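Local atomic coordinates of membrane-associated lipoprotein (Ureaplasma parvum, PDB entry 3K63), a protein that is of unknown molecular function but is probably tethered to the mycoplasmal cell membrane as a lipoprotein, this chain being its Lipoprotein_17 domain. Residues 29-39 with 102-112. Sequence-based numbering, arbitrary orientation.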
loop_
_atom_site.group_PDB
_atom_site.type_symbol
_atom_site.label_atom_id
_atom_site.label_comp_id
_atom_site.label_asym_id
_atom_site.label_seq_id
_atom_site.Cartn_x
_atom_site.Cartn_y
_atom_site.Cartn_z
ATOM N N TYR A 29 -3.167 6.866 -7.422
ATOM C CA TYR A 29 -1.950 6.118 -7.193
ATOM C C TYR A 29 -0.879 6.474 -8.198
ATOM O O TYR A 29 0.285 6.626 -7.833
ATOM C CB TYR A 29 -2.210 4.624 -7.299
ATOM C CG TYR A 29 -3.261 4.105 -6.358
ATOM C CD1 TYR A 29 -3.286 4.509 -5.023
ATOM C CD2 TYR A 29 -4.211 3.180 -6.787
ATOM C CE1 TYR A 29 -4.233 4.007 -4.136
ATOM C CE2 TYR A 29 -5.154 2.674 -5.908
ATOM C CZ TYR A 29 -5.157 3.094 -4.585
ATOM O OH TYR A 29 -6.073 2.601 -3.699
ATOM N N ASP A 30 -1.262 6.609 -9.467
ATOM C CA ASP A 30 -0.272 6.902 -10.493
ATOM C C ASP A 30 0.257 8.334 -10.525
ATOM O O ASP A 30 1.042 8.673 -11.397
ATOM C CB ASP A 30 -0.790 6.490 -11.884
ATOM C CG ASP A 30 -2.073 7.208 -12.293
ATOM O OD1 ASP A 30 -2.542 8.101 -11.553
ATOM O OD2 ASP A 30 -2.605 6.866 -13.375
ATOM N N GLN A 31 -0.182 9.171 -9.590
ATOM C CA GLN A 31 0.285 10.557 -9.513
ATOM C C GLN A 31 1.159 10.686 -8.253
ATOM O O GLN A 31 1.655 11.770 -7.918
ATOM C CB GLN A 31 -0.901 11.528 -9.427
ATOM C CG GLN A 31 -1.727 11.614 -10.710
ATOM C CD GLN A 31 -3.050 12.360 -10.519
ATOM O OE1 GLN A 31 -3.451 12.666 -9.389
ATOM N NE2 GLN A 31 -3.739 12.645 -11.626
ATOM N N LEU A 32 1.366 9.560 -7.570
ATOM C CA LEU A 32 2.157 9.542 -6.338
ATOM C C LEU A 32 3.372 8.640 -6.368
ATOM O O LEU A 32 3.273 7.442 -6.603
ATOM C CB LEU A 32 1.287 9.133 -5.157
ATOM C CG LEU A 32 0.227 10.127 -4.710
ATOM C CD1 LEU A 32 -0.699 9.425 -3.751
ATOM C CD2 LEU A 32 0.873 11.347 -4.065
ATOM N N LEU A 33 4.531 9.227 -6.116
ATOM C CA LEU A 33 5.762 8.455 -6.088
ATOM C C LEU A 33 5.758 7.582 -4.832
ATOM O O LEU A 33 5.226 7.982 -3.791
ATOM C CB LEU A 33 6.963 9.391 -6.036
ATOM C CG LEU A 33 7.355 10.144 -7.309
ATOM C CD1 LEU A 33 8.239 11.334 -6.943
ATOM C CD2 LEU A 33 8.070 9.196 -8.285
ATOM N N PRO A 34 6.315 6.369 -4.919
ATOM C CA PRO A 34 6.313 5.551 -3.711
ATOM C C PRO A 34 6.891 6.310 -2.526
ATOM O O PRO A 34 6.359 6.217 -1.419
ATOM C CB PRO A 34 7.155 4.349 -4.111
ATOM C CG PRO A 34 6.696 4.132 -5.533
ATOM C CD PRO A 34 6.636 5.555 -6.106
ATOM N N SER A 35 7.953 7.084 -2.757
ATOM C CA SER A 35 8.597 7.837 -1.681
ATOM C C SER A 35 7.661 8.836 -1.012
ATOM O O SER A 35 7.733 9.021 0.196
ATOM C CB SER A 35 9.867 8.534 -2.194
ATOM O OG SER A 35 9.583 9.466 -3.222
ATOM N N GLN A 36 6.787 9.475 -1.781
ATOM C CA GLN A 36 5.826 10.423 -1.212
ATOM C C GLN A 36 4.884 9.702 -0.236
ATOM O O GLN A 36 4.607 10.193 0.857
ATOM C CB GLN A 36 4.982 11.076 -2.316
ATOM C CG GLN A 36 5.746 11.978 -3.279
ATOM C CD GLN A 36 4.877 12.443 -4.421
ATOM O OE1 GLN A 36 4.661 11.716 -5.402
ATOM N NE2 GLN A 36 4.342 13.651 -4.289
ATOM N N ILE A 37 4.394 8.533 -0.639
ATOM C CA ILE A 37 3.479 7.763 0.199
ATOM C C ILE A 37 4.168 7.288 1.483
ATOM O O ILE A 37 3.612 7.379 2.576
ATOM C CB ILE A 37 2.909 6.552 -0.593
ATOM C CG1 ILE A 37 1.971 7.068 -1.696
ATOM C CG2 ILE A 37 2.176 5.596 0.355
ATOM C CD1 ILE A 37 1.545 6.016 -2.726
ATOM N N TYR A 38 5.389 6.792 1.333
ATOM C CA TYR A 38 6.187 6.306 2.448
ATOM C C TYR A 38 6.461 7.390 3.510
ATOM O O TYR A 38 6.524 7.105 4.701
ATOM C CB TYR A 38 7.513 5.797 1.900
ATOM C CG TYR A 38 8.513 5.352 2.947
ATOM C CD1 TYR A 38 8.520 4.046 3.420
ATOM C CD2 TYR A 38 9.461 6.235 3.445
ATOM C CE1 TYR A 38 9.455 3.629 4.364
ATOM C CE2 TYR A 38 10.394 5.836 4.382
ATOM C CZ TYR A 38 10.391 4.531 4.843
ATOM O OH TYR A 38 11.317 4.118 5.789
ATOM N N LYS A 39 6.619 8.635 3.067
ATOM C CA LYS A 39 6.920 9.747 3.965
ATOM C C LYS A 39 5.704 10.501 4.483
ATOM O O LYS A 39 5.829 11.426 5.292
ATOM C CB LYS A 39 7.864 10.732 3.255
ATOM C CG LYS A 39 9.238 10.152 3.020
ATOM C CD LYS A 39 10.182 11.094 2.313
ATOM C CE LYS A 39 11.613 10.538 2.426
ATOM N NZ LYS A 39 12.688 11.380 1.799
ATOM N N GLY A 102 2.059 0.368 -10.021
ATOM C CA GLY A 102 1.098 1.283 -10.604
ATOM C C GLY A 102 1.174 2.679 -10.015
ATOM O O GLY A 102 0.310 3.530 -10.284
ATOM N N PHE A 103 2.172 2.908 -9.170
ATOM C CA PHE A 103 2.342 4.219 -8.569
ATOM C C PHE A 103 3.214 5.029 -9.519
ATOM O O PHE A 103 3.855 4.474 -10.416
ATOM C CB PHE A 103 3.025 4.089 -7.213
ATOM C CG PHE A 103 2.198 3.377 -6.188
ATOM C CD1 PHE A 103 1.146 4.028 -5.547
ATOM C CD2 PHE A 103 2.444 2.040 -5.886
ATOM C CE1 PHE A 103 0.350 3.353 -4.622
ATOM C CE2 PHE A 103 1.649 1.361 -4.960
ATOM C CZ PHE A 103 0.602 2.017 -4.330
ATOM N N LYS A 104 3.220 6.344 -9.354
ATOM C CA LYS A 104 4.041 7.191 -10.207
ATOM C C LYS A 104 5.500 6.739 -10.151
ATOM O O LYS A 104 5.953 6.190 -9.145
ATOM C CB LYS A 104 3.936 8.640 -9.755
ATOM C CG LYS A 104 4.778 9.577 -10.578
ATOM C CD LYS A 104 4.232 10.982 -10.487
ATOM C CE LYS A 104 5.067 11.947 -11.298
ATOM N NZ LYS A 104 4.593 13.347 -11.123
ATOM N N SER A 105 6.240 6.959 -11.233
ATOM C CA SER A 105 7.656 6.574 -11.282
ATOM C C SER A 105 8.444 7.478 -12.227
ATOM O O SER A 105 7.865 8.204 -13.036
ATOM C CB SER A 105 7.785 5.131 -11.758
ATOM O OG SER A 105 7.288 5.007 -13.078
ATOM N N ASN A 106 9.765 7.453 -12.087
ATOM C CA ASN A 106 10.649 8.226 -12.941
ATOM C C ASN A 106 11.863 7.318 -13.117
ATOM O O ASN A 106 12.332 6.704 -12.154
ATOM C CB ASN A 106 11.017 9.572 -12.290
ATOM C CG ASN A 106 12.296 9.521 -11.477
ATOM O OD1 ASN A 106 12.305 9.083 -10.324
ATOM N ND2 ASN A 106 13.392 9.994 -12.077
ATOM N N PRO A 107 12.387 7.224 -14.346
ATOM C CA PRO A 107 13.540 6.393 -14.717
ATOM C C PRO A 107 14.794 6.381 -13.832
ATOM O O PRO A 107 15.506 5.385 -13.817
ATOM C CB PRO A 107 13.831 6.847 -16.141
ATOM C CG PRO A 107 13.530 8.311 -16.058
ATOM C CD PRO A 107 12.220 8.328 -15.308
ATOM N N TYR A 108 15.059 7.447 -13.085
ATOM C CA TYR A 108 16.240 7.464 -12.229
ATOM C C TYR A 108 15.937 7.289 -10.741
ATOM O O TYR A 108 16.852 7.156 -9.921
ATOM C CB TYR A 108 17.024 8.765 -12.427
ATOM C CG TYR A 108 17.298 9.096 -13.866
ATOM C CD1 TYR A 108 17.699 8.103 -14.752
ATOM C CD2 TYR A 108 17.177 10.401 -14.341
ATOM C CE1 TYR A 108 17.977 8.393 -16.075
ATOM C CE2 TYR A 108 17.454 10.705 -15.668
ATOM C CZ TYR A 108 17.856 9.696 -16.528
ATOM O OH TYR A 108 18.157 9.998 -17.836
ATOM N N GLY A 109 14.657 7.333 -10.389
ATOM C CA GLY A 109 14.272 7.159 -9.002
ATOM C C GLY A 109 14.366 8.406 -8.144
ATOM O O GLY A 109 14.234 8.337 -6.929
ATOM N N VAL A 110 14.612 9.551 -8.762
ATOM C CA VAL A 110 14.713 10.792 -8.002
ATOM C C VAL A 110 13.374 11.032 -7.299
ATOM O O VAL A 110 12.334 10.729 -7.867
ATOM C CB VAL A 110 15.063 11.978 -8.948
ATOM C CG1 VAL A 110 14.156 11.944 -10.160
ATOM C CG2 VAL A 110 14.931 13.307 -8.218
ATOM N N ASP A 111 13.389 11.556 -6.071
ATOM C CA ASP A 111 12.140 11.788 -5.339
ATOM C C ASP A 111 11.534 13.181 -5.531
ATOM O O ASP A 111 12.119 14.040 -6.192
ATOM C CB ASP A 111 12.323 11.511 -3.837
ATOM C CG ASP A 111 13.216 12.535 -3.150
ATOM O OD1 ASP A 111 13.605 13.533 -3.799
ATOM O OD2 ASP A 111 13.524 12.345 -1.947
ATOM N N GLU A 112 10.364 13.382 -4.924
ATOM C CA GLU A 112 9.609 14.631 -5.013
ATOM C C GLU A 112 10.379 15.886 -4.594
ATOM O O GLU A 112 9.933 17.006 -4.843
ATOM C CB GLU A 112 8.330 14.533 -4.174
ATOM C CG GLU A 112 8.599 14.507 -2.678
ATOM C CD GLU A 112 8.854 13.106 -2.157
ATOM O OE1 GLU A 112 9.348 12.257 -2.931
ATOM O OE2 GLU A 112 8.568 12.850 -0.969
#
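Phe103 carries much of the tightly packed part of this contact and illustrates how a loop leaving a β-sheet can be held in part by an aromatic side chain. Ile37 CD1 meets Phe103 CD1 at 3.5 Å, the side chains crossing at about a right angle. The Tyr29 ring lies obliquely beside that of Phe103, centroids 5.7 Å apart and planes at 69°. Leu79 and Phe19, on strands 79-87 and 17-21, also touch Phe103. Lys104 N is shared by Tyr29 O and Leu32 O, both weak bonds. Lys104 lays its aliphatic part over residues 30-33, CB 3.3 Å from Asp30 O, while its exposed amino end heads away. With Leu33 and Pro34 it brings the loop after strand 93-100, an outer strand of a three-stranded antiparallel sheet, across the start of helix 34-40. There Leu33, the N-cap, bonds through its N to Gln36 OE1 (170°), the backbone-N half of a capping box. Farther along, packing is polar but snug. Glu112 folds back at chi2 (-87°), setting CD 3.5 Å from Gln36 CG. Its OE1 accepts Ser35 OG at 2.8 Å through the syn lone pair; Asn74 ND2 also bonds that hydroxyl. Looser still, exposed Lys39 NZ reaches Asp111 OD2 in a long salt bridge, 4.0 Å, while Asp111 OD1 accepts Asn113 N and Thr115 N.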